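Local coordinates for Iron(3+)-hydroxamate-binding protein FhuD (Bacillus subtilis subsp. subtilis, PDB 3G9Q) that binds iron(3+)-hydroxamate complexes such as ferrichrome and passes them to the membrane permease of the FhuCBGD ABC transporter for iron import, at residues A[145-150]-A[207-212]; A[137-142]-A[264-269]; A[158-163]-A[194-199]. One frame throughout, in Å; residues are numbered along the deposited sequence.

Contact 1 (A[145-150]-A[207-212])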
loop_
_atom_site.group_PDB
_atom_site.type_symbol
_atom_site.label_atom_id
_atom_site.label_comp_id
_atom_site.label_asym_id
_atom_site.label_seq_id
_atom_site.Cartn_x
_atom_site.Cartn_y
_atom_site.Cartn_z
ATOM N N ASP A 145 -24.508 -1.684 4.357
ATOM C CA ASP A 145 -23.765 -2.797 4.924
ATOM C C ASP A 145 -23.392 -3.761 3.808
ATOM O O ASP A 145 -23.092 -4.932 4.054
ATOM C CB ASP A 145 -24.592 -3.551 5.965
ATOM C CG ASP A 145 -25.165 -2.647 7.025
ATOM O OD1 ASP A 145 -26.326 -2.212 6.851
ATOM O OD2 ASP A 145 -24.454 -2.374 8.020
ATOM N N LYS A 146 -23.450 -3.277 2.573
ATOM C CA LYS A 146 -23.082 -4.110 1.449
ATOM C C LYS A 146 -21.653 -4.593 1.701
ATOM O O LYS A 146 -20.845 -3.901 2.330
ATOM C CB LYS A 146 -23.169 -3.320 0.149
ATOM C CG LYS A 146 -24.203 -3.847 -0.841
ATOM C CD LYS A 146 -25.611 -3.828 -0.291
ATOM C CE LYS A 146 -26.620 -4.027 -1.410
ATOM N NZ LYS A 146 -26.605 -2.869 -2.341
ATOM N N THR A 147 -21.365 -5.796 1.224
ATOM C CA THR A 147 -20.069 -6.422 1.395
ATOM C C THR A 147 -19.116 -6.083 0.271
ATOM O O THR A 147 -19.526 -5.742 -0.845
ATOM C CB THR A 147 -20.208 -7.925 1.406
ATOM O OG1 THR A 147 -20.692 -8.366 0.127
ATOM C CG2 THR A 147 -21.186 -8.351 2.494
ATOM N N ILE A 148 -17.831 -6.204 0.553
ATOM C CA ILE A 148 -16.849 -5.904 -0.460
ATOM C C ILE A 148 -15.703 -6.896 -0.411
ATOM O O ILE A 148 -15.255 -7.281 0.664
ATOM C CB ILE A 148 -16.338 -4.465 -0.295
ATOM C CG1 ILE A 148 -14.966 -4.327 -0.942
ATOM C CG2 ILE A 148 -16.322 -4.071 1.169
ATOM C CD1 ILE A 148 -13.707 -4.791 -0.151
ATOM N N SER A 149 -15.243 -7.321 -1.586
ATOM C CA SER A 149 -14.154 -8.287 -1.687
ATOM C C SER A 149 -12.900 -7.666 -2.246
ATOM O O SER A 149 -12.944 -6.639 -2.918
ATOM C CB SER A 149 -14.526 -9.443 -2.624
ATOM O OG SER A 149 -15.753 -10.041 -2.288
ATOM N N ILE A 150 -11.772 -8.300 -1.970
ATOM C CA ILE A 150 -10.514 -7.841 -2.530
ATOM C C ILE A 150 -9.775 -9.071 -3.022
ATOM O O ILE A 150 -9.464 -9.973 -2.236
ATOM C CB ILE A 150 -9.627 -7.126 -1.518
ATOM C CG1 ILE A 150 -10.377 -5.920 -0.933
ATOM C CG2 ILE A 150 -8.329 -6.700 -2.220
ATOM C CD1 ILE A 150 -9.723 -5.294 0.296
ATOM N N ALA A 207 -17.088 -14.013 -3.357
ATOM C CA ALA A 207 -17.514 -12.800 -4.038
ATOM C C ALA A 207 -18.588 -12.000 -3.322
ATOM O O ALA A 207 -19.671 -12.505 -3.007
ATOM C CB ALA A 207 -17.975 -13.142 -5.434
ATOM N N GLY A 208 -18.270 -10.739 -3.070
ATOM C CA GLY A 208 -19.212 -9.859 -2.416
ATOM C C GLY A 208 -19.968 -9.019 -3.426
ATOM O O GLY A 208 -19.893 -9.262 -4.637
ATOM N N ASP A 209 -20.695 -8.032 -2.902
ATOM C CA ASP A 209 -21.511 -7.088 -3.676
ATOM C C ASP A 209 -20.628 -6.193 -4.535
ATOM O O ASP A 209 -20.972 -5.876 -5.674
ATOM C CB ASP A 209 -22.342 -6.241 -2.706
ATOM C CG ASP A 209 -23.317 -7.083 -1.882
ATOM O OD1 ASP A 209 -24.344 -7.510 -2.445
ATOM O OD2 ASP A 209 -23.056 -7.335 -0.688
ATOM N N TYR A 210 -19.497 -5.775 -3.968
ATOM C CA TYR A 210 -18.531 -4.947 -4.687
ATOM C C TYR A 210 -17.178 -5.640 -4.661
ATOM O O TYR A 210 -16.803 -6.243 -3.658
ATOM C CB TYR A 210 -18.405 -3.555 -4.064
ATOM C CG TYR A 210 -19.674 -2.747 -4.122
ATOM C CD1 TYR A 210 -20.701 -2.964 -3.195
ATOM C CD2 TYR A 210 -19.861 -1.777 -5.112
ATOM C CE1 TYR A 210 -21.883 -2.239 -3.245
ATOM C CE2 TYR A 210 -21.042 -1.041 -5.172
ATOM C CZ TYR A 210 -22.051 -1.277 -4.235
ATOM O OH TYR A 210 -23.232 -0.554 -4.282
ATOM N N ILE A 211 -16.448 -5.547 -5.766
ATOM C CA ILE A 211 -15.151 -6.189 -5.852
ATOM C C ILE A 211 -14.051 -5.341 -6.459
ATOM O O ILE A 211 -14.255 -4.649 -7.449
ATOM C CB ILE A 211 -15.229 -7.473 -6.677
ATOM C CG1 ILE A 211 -16.406 -8.333 -6.203
ATOM C CG2 ILE A 211 -13.909 -8.229 -6.547
ATOM C CD1 ILE A 211 -16.478 -8.807 -4.786
ATOM N N PHE A 212 -12.880 -5.394 -5.848
ATOM C CA PHE A 212 -11.724 -4.672 -6.358
ATOM C C PHE A 212 -10.782 -5.760 -6.851
ATOM O O PHE A 212 -10.023 -6.316 -6.068
ATOM C CB PHE A 212 -11.047 -3.880 -5.235
ATOM C CG PHE A 212 -11.704 -2.576 -4.930
ATOM C CD1 PHE A 212 -12.589 -2.455 -3.875
ATOM C CD2 PHE A 212 -11.457 -1.466 -5.724
ATOM C CE1 PHE A 212 -13.221 -1.247 -3.621
ATOM C CE2 PHE A 212 -12.085 -0.263 -5.473
ATOM C CZ PHE A 212 -12.969 -0.151 -4.422
#

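Contact 2 (A[137-142]-A[264-269])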
loop_
_atom_site.group_PDB
_atom_site.type_symbol
_atom_site.label_atom_id
_atom_site.label_comp_id
_atom_site.label_asym_id
_atom_site.label_seq_id
_atom_site.Cartn_x
_atom_site.Cartn_y
_atom_site.Cartn_z
ATOM N N THR A 137 -18.155 8.068 6.151
ATOM C CA THR A 137 -19.558 8.478 6.165
ATOM C C THR A 137 -20.140 8.619 4.760
ATOM O O THR A 137 -21.315 8.336 4.534
ATOM C CB THR A 137 -19.731 9.820 6.924
ATOM O OG1 THR A 137 -19.140 9.716 8.229
ATOM C CG2 THR A 137 -21.207 10.159 7.084
ATOM N N LYS A 138 -19.314 9.053 3.816
ATOM C CA LYS A 138 -19.757 9.218 2.433
ATOM C C LYS A 138 -20.050 7.865 1.784
ATOM O O LYS A 138 -21.008 7.727 1.026
ATOM C CB LYS A 138 -18.687 9.957 1.638
ATOM C CG LYS A 138 -19.205 10.635 0.396
ATOM C CD LYS A 138 -18.765 9.889 -0.839
ATOM C CE LYS A 138 -18.450 10.856 -1.981
ATOM N NZ LYS A 138 -17.253 11.689 -1.692
ATOM N N ILE A 139 -19.217 6.873 2.108
ATOM C CA ILE A 139 -19.344 5.517 1.582
ATOM C C ILE A 139 -20.504 4.768 2.255
ATOM O O ILE A 139 -21.364 4.252 1.559
ATOM C CB ILE A 139 -18.012 4.690 1.775
ATOM C CG1 ILE A 139 -16.794 5.475 1.285
ATOM C CG2 ILE A 139 -18.059 3.393 0.973
ATOM C CD1 ILE A 139 -16.805 5.968 -0.189
ATOM N N LYS A 140 -20.538 4.696 3.589
ATOM C CA LYS A 140 -21.628 3.979 4.284
ATOM C C LYS A 140 -22.993 4.444 3.776
ATOM O O LYS A 140 -23.965 3.694 3.790
ATOM C CB LYS A 140 -21.565 4.187 5.812
ATOM C CG LYS A 140 -20.302 3.633 6.505
ATOM C CD LYS A 140 -20.322 2.121 6.722
ATOM C CE LYS A 140 -20.963 1.749 8.054
ATOM N NZ LYS A 140 -22.360 2.250 8.187
ATOM N N LYS A 141 -23.056 5.690 3.322
ATOM C CA LYS A 141 -24.293 6.240 2.806
ATOM C C LYS A 141 -24.615 5.623 1.440
ATOM O O LYS A 141 -25.758 5.265 1.166
ATOM C CB LYS A 141 -24.157 7.758 2.709
ATOM C CG LYS A 141 -25.458 8.506 2.493
ATOM C CD LYS A 141 -25.198 10.004 2.379
ATOM C CE LYS A 141 -24.261 10.318 1.204
ATOM N NZ LYS A 141 -24.041 11.785 0.999
ATOM N N ALA A 142 -23.600 5.480 0.595
ATOM C CA ALA A 142 -23.770 4.912 -0.738
ATOM C C ALA A 142 -23.847 3.377 -0.811
ATOM O O ALA A 142 -24.463 2.858 -1.740
ATOM C CB ALA A 142 -22.654 5.408 -1.657
ATOM N N PHE A 264 -9.068 6.280 -4.707
ATOM C CA PHE A 264 -9.560 5.309 -5.666
ATOM C C PHE A 264 -10.693 4.451 -5.097
ATOM O O PHE A 264 -11.663 4.168 -5.801
ATOM C CB PHE A 264 -8.423 4.414 -6.140
ATOM C CG PHE A 264 -8.886 3.226 -6.915
ATOM C CD1 PHE A 264 -9.423 3.373 -8.177
ATOM C CD2 PHE A 264 -8.809 1.955 -6.370
ATOM C CE1 PHE A 264 -9.874 2.269 -8.885
ATOM C CE2 PHE A 264 -9.261 0.845 -7.075
ATOM C CZ PHE A 264 -9.793 1.008 -8.334
ATOM N N ILE A 265 -10.557 4.029 -3.839
ATOM C CA ILE A 265 -11.575 3.218 -3.171
ATOM C C ILE A 265 -12.908 3.996 -3.141
ATOM O O ILE A 265 -13.946 3.505 -3.596
ATOM C CB ILE A 265 -11.184 2.896 -1.684
ATOM C CG1 ILE A 265 -9.837 2.141 -1.619
ATOM C CG2 ILE A 265 -12.329 2.126 -0.999
ATOM C CD1 ILE A 265 -9.227 2.039 -0.224
ATOM N N THR A 266 -12.850 5.216 -2.605
ATOM C CA THR A 266 -14.004 6.097 -2.468
ATOM C C THR A 266 -14.661 6.442 -3.797
ATOM O O THR A 266 -15.872 6.265 -3.957
ATOM C CB THR A 266 -13.604 7.394 -1.753
ATOM O OG1 THR A 266 -12.934 7.071 -0.524
ATOM C CG2 THR A 266 -14.839 8.235 -1.460
ATOM N N GLU A 267 -13.873 6.934 -4.750
ATOM C CA GLU A 267 -14.419 7.273 -6.053
ATOM C C GLU A 267 -15.154 6.077 -6.661
ATOM O O GLU A 267 -16.287 6.216 -7.112
ATOM C CB GLU A 267 -13.313 7.742 -7.005
ATOM C CG GLU A 267 -13.791 7.953 -8.443
ATOM C CD GLU A 267 -14.889 9.017 -8.575
ATOM O OE1 GLU A 267 -15.560 9.042 -9.630
ATOM O OE2 GLU A 267 -15.083 9.835 -7.644
ATOM N N SER A 268 -14.509 4.907 -6.664
ATOM C CA SER A 268 -15.095 3.684 -7.224
ATOM C C SER A 268 -16.436 3.359 -6.599
ATOM O O SER A 268 -17.401 3.081 -7.306
ATOM C CB SER A 268 -14.179 2.480 -6.989
ATOM O OG SER A 268 -12.860 2.701 -7.438
ATOM N N LEU A 269 -16.477 3.377 -5.267
ATOM C CA LEU A 269 -17.686 3.058 -4.518
ATOM C C LEU A 269 -18.779 4.108 -4.487
ATOM O O LEU A 269 -19.840 3.851 -3.931
ATOM C CB LEU A 269 -17.340 2.690 -3.079
ATOM C CG LEU A 269 -16.520 1.421 -2.906
ATOM C CD1 LEU A 269 -16.564 1.024 -1.438
ATOM C CD2 LEU A 269 -17.091 0.296 -3.763
#

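Contact 3 (A[158-163]-A[194-199])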
loop_
_atom_site.group_PDB
_atom_site.type_symbol
_atom_site.label_atom_id
_atom_site.label_comp_id
_atom_site.label_asym_id
_atom_site.label_seq_id
_atom_site.Cartn_x
_atom_site.Cartn_y
_atom_site.Cartn_z
ATOM N N ILE A 158 -6.098 -17.725 -7.206
ATOM C CA ILE A 158 -6.769 -16.452 -6.956
ATOM C C ILE A 158 -6.647 -16.153 -5.463
ATOM O O ILE A 158 -7.000 -16.985 -4.617
ATOM C CB ILE A 158 -8.261 -16.518 -7.337
ATOM C CG1 ILE A 158 -8.402 -16.792 -8.834
ATOM C CG2 ILE A 158 -8.949 -15.219 -6.969
ATOM C CD1 ILE A 158 -9.794 -17.241 -9.278
ATOM N N TYR A 159 -6.131 -14.970 -5.142
ATOM C CA TYR A 159 -5.956 -14.581 -3.745
ATOM C C TYR A 159 -7.095 -13.656 -3.273
ATOM O O TYR A 159 -7.379 -12.652 -3.913
ATOM C CB TYR A 159 -4.584 -13.887 -3.557
ATOM C CG TYR A 159 -3.402 -14.588 -4.229
ATOM C CD1 TYR A 159 -2.786 -14.035 -5.366
ATOM C CD2 TYR A 159 -2.897 -15.800 -3.736
ATOM C CE1 TYR A 159 -1.692 -14.670 -5.999
ATOM C CE2 TYR A 159 -1.806 -16.446 -4.362
ATOM C CZ TYR A 159 -1.212 -15.874 -5.492
ATOM O OH TYR A 159 -0.149 -16.501 -6.113
ATOM N N VAL A 160 -7.771 -14.029 -2.187
ATOM C CA VAL A 160 -8.839 -13.203 -1.617
ATOM C C VAL A 160 -8.234 -12.597 -0.367
ATOM O O VAL A 160 -8.046 -13.286 0.633
ATOM C CB VAL A 160 -10.112 -14.031 -1.245
ATOM C CG1 VAL A 160 -9.712 -15.302 -0.525
ATOM C CG2 VAL A 160 -11.041 -13.212 -0.370
ATOM N N PHE A 161 -7.911 -11.308 -0.431
ATOM C CA PHE A 161 -7.276 -10.635 0.697
ATOM C C PHE A 161 -8.191 -10.233 1.828
ATOM O O PHE A 161 -9.388 -10.054 1.645
ATOM C CB PHE A 161 -6.510 -9.413 0.213
ATOM C CG PHE A 161 -5.464 -9.737 -0.801
ATOM C CD1 PHE A 161 -5.729 -9.601 -2.161
ATOM C CD2 PHE A 161 -4.234 -10.250 -0.405
ATOM C CE1 PHE A 161 -4.780 -9.976 -3.114
ATOM C CE2 PHE A 161 -3.283 -10.627 -1.343
ATOM C CZ PHE A 161 -3.554 -10.491 -2.704
ATOM N N GLY A 162 -7.610 -10.121 3.013
ATOM C CA GLY A 162 -8.364 -9.716 4.179
ATOM C C GLY A 162 -7.944 -8.302 4.538
ATOM O O GLY A 162 -7.736 -7.474 3.657
ATOM N N LYS A 163 -7.795 -8.028 5.826
ATOM C CA LYS A 163 -7.416 -6.701 6.260
ATOM C C LYS A 163 -5.949 -6.567 6.626
ATOM O O LYS A 163 -5.425 -5.457 6.725
ATOM C CB LYS A 163 -8.279 -6.265 7.452
ATOM C CG LYS A 163 -8.086 -7.063 8.731
ATOM C CD LYS A 163 -9.014 -6.545 9.830
ATOM C CE LYS A 163 -8.791 -7.295 11.144
ATOM N NZ LYS A 163 -9.598 -6.749 12.280
ATOM N N GLY A 194 -3.684 -13.734 6.621
ATOM C CA GLY A 194 -4.086 -12.458 6.061
ATOM C C GLY A 194 -4.727 -12.568 4.690
ATOM O O GLY A 194 -5.254 -11.581 4.184
ATOM N N TYR A 195 -4.669 -13.753 4.083
ATOM C CA TYR A 195 -5.270 -13.987 2.767
ATOM C C TYR A 195 -5.593 -15.476 2.596
ATOM O O TYR A 195 -5.310 -16.278 3.483
ATOM C CB TYR A 195 -4.331 -13.509 1.648
ATOM C CG TYR A 195 -3.231 -14.471 1.310
ATOM C CD1 TYR A 195 -3.401 -15.419 0.302
ATOM C CD2 TYR A 195 -2.041 -14.482 2.046
ATOM C CE1 TYR A 195 -2.422 -16.355 0.034
ATOM C CE2 TYR A 195 -1.049 -15.419 1.792
ATOM C CZ TYR A 195 -1.250 -16.355 0.783
ATOM O OH TYR A 195 -0.282 -17.297 0.529
ATOM N N THR A 196 -6.199 -15.833 1.467
ATOM C CA THR A 196 -6.576 -17.219 1.179
ATOM C C THR A 196 -6.530 -17.432 -0.322
ATOM O O THR A 196 -7.139 -16.674 -1.086
ATOM C CB THR A 196 -8.036 -17.550 1.627
ATOM O OG1 THR A 196 -8.208 -17.260 3.019
ATOM C CG2 THR A 196 -8.356 -19.021 1.386
ATOM N N SER A 197 -5.804 -18.460 -0.748
ATOM C CA SER A 197 -5.727 -18.773 -2.167
ATOM C C SER A 197 -6.831 -19.787 -2.415
ATOM O O SER A 197 -6.867 -20.836 -1.773
ATOM C CB SER A 197 -4.368 -19.372 -2.522
ATOM O OG SER A 197 -4.295 -19.584 -3.925
ATOM N N ILE A 198 -7.740 -19.463 -3.329
ATOM C CA ILE A 198 -8.855 -20.349 -3.637
ATOM C C ILE A 198 -8.894 -20.744 -5.107
ATOM O O ILE A 198 -8.139 -20.218 -5.928
ATOM C CB ILE A 198 -10.224 -19.705 -3.260
ATOM C CG1 ILE A 198 -10.698 -18.730 -4.352
ATOM C CG2 ILE A 198 -10.113 -19.004 -1.928
ATOM C CD1 ILE A 198 -12.169 -18.326 -4.262
ATOM N N SER A 199 -9.776 -21.688 -5.424
ATOM C CA SER A 199 -9.950 -22.158 -6.794
ATOM C C SER A 199 -11.035 -21.306 -7.459
ATOM O O SER A 199 -11.839 -20.667 -6.774
ATOM C CB SER A 199 -10.377 -23.625 -6.793
ATOM O OG SER A 199 -11.647 -23.774 -6.183
#

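Contact 1 (A[145-150]-A[207-212])
Thr147 and Asp209 interlock where two parallel strands of a mixed sheet begin, just ahead of strand residues 148-150 and 210-212. Two donors of Thr147 grip Asp209 OD2 from opposite faces of the carboxylate: Thr147 N, 3.0 Å from Asp209 OD2 on its anti side, and Thr147 OG1, 2.7 Å from Asp209 OD2 and above the plane. The hydroxyl stands between the backbone N and the carbonyl carbon (chi1 64°), where it also accepts from Asp209 N at 3.0 Å from Thr147 OG1. Lys146 crosses Asp209 at about a right angle, and its CG reaches the edge of the Tyr210 ring, 3.7 Å from Tyr210 CE1.

Beyond this start the axes run 4.7 Å apart at 19°. Parallel pairing is evident from the bonds: Ser149 N donates to Tyr210 O (2.8 Å) and Ser149 O accepts from Phe212 N (3.2 Å), the two partners flanking Ile211. Ile148, Ile150, Tyr210 and Phe212 share one face of the sheet, against which helix 255-270 lays Leu269 on Tyr210 and Ser268 on Phe212. Within that face Ile148 CG1 lies 4.2 Å from Phe212 CD1, at the ring edge.

Contact 2 (A[137-142]-A[264-269])
Ile139 fits its two branches against two residues of the facing helix, Thr266 and Leu269. The segments belong to helix 118-143, a long helix consistent with the one that joins the two lobes in this family, and to helix 255-270 near the C-terminus; their axes approach to 10.0 Å, with the chains running in roughly the same direction at 28°. At that spacing the side chains, not the backbones, make the contact. The close-packed part is apolar and rests on Ile139 CG2, 3.7 Å from Leu269 CD1, the two side chains crossing at about a right angle. The other branch brings Ile139 CD1 to the methyl of the threonine, 3.3 Å from Thr266 CG2. In Thr266, chi1 of -52° puts OG1 anti to the carbonyl carbon, where it bonds Leu262 O one turn earlier in its own helix, and CG2 is left anti to the backbone N, facing the isoleucine. Leu178, from a loop, touches both Ile139 and Leu269.

The flanks are looser. Ala142 CB comes within 3.9 Å of Leu269 O, and Lys138 NZ only to 4.2 Å from Thr266 CG2; both Lys138 and Ala142 are exposed. Lys138 NZ and Glu267 OE2 carry opposite charges but stand 6.6 Å apart, too far for a salt bridge. An alanine in place of Ile139 would lack both branches and would probably open a gap between the helices, leaving Thr266 CG2 and Leu269 CD1 without their mates.

No polar bond joins the two segments, and the threonine hydroxyl is spent on Leu262 O; the chemistry therefore implies attachment by fit and by exclusion of water from methyl groups.

Contact 3 (A[158-163]-A[194-199])
Tyr159 and Tyr195 project from one face of the strand pair side by side, pointing the same way, with Tyr159 CD2 3.8 Å from Tyr195 CE1. Their planes are steeply inclined (79°) and the centroids 5.9 Å apart, an oblique aromatic pair. On the same face Phe161 CD2 abuts the base of the other side chain, 3.9 Å from Tyr195 CB, so Tyr195 fits against both aromatic neighbours. Ser197 continues the row, its OG 4.0 Å from Tyr159 CE2.

The reverse face is mostly aliphatic, with Thr196 among Ile158, Val160 and Ile198. Val160 CG1, placed between the backbone N and the carbonyl carbon by chi1 of 45°, is a bump received by the hollow between Thr196 and Ile198: it lies 3.5 Å from Thr196 CB and 4.0 Å from Ile198 CG2. Leu203 of helix 203-206 touches both Ile158 and Ile198, and helix 182-189 packs on Val160 and Thr196.

Between the faces the backbones are joined by firm bonds at Ile198 N to Ile158 O (2.9 Å) and Val160 N to Thr196 O (2.9 Å). With the strand directions at 152°, this is the antiparallel pairing by which outermost strand 195-198 forms one edge of the five-stranded mixed sheet covered by helices.

In the fold
Contacts 1 and 3 belong to one mixed sheet: strands 148-154 and 157-161 are neighbours in it, and Ile150 O and Phe161 N, 2.7 Å apart, probably form a hydrogen bond linking them. The centres of contacts 1 and 3 are about 13 Å apart. Segment 264-269 of contact 2 packs against contact 1, the centres about 12 Å apart, and the two touch where Phe212 CE2 approaches Phe264 CE2 at 3.4 Å and Tyr210 CD2 approaches Leu269 CD2 at 3.7 Å. Contacts 2 and 3 do not touch; their nearest atoms are about 10 Å apart. In this family the ferric siderophore is held between two lobes joined by a long helix, consistent with helix 118-143 in contact 2 having that linking role.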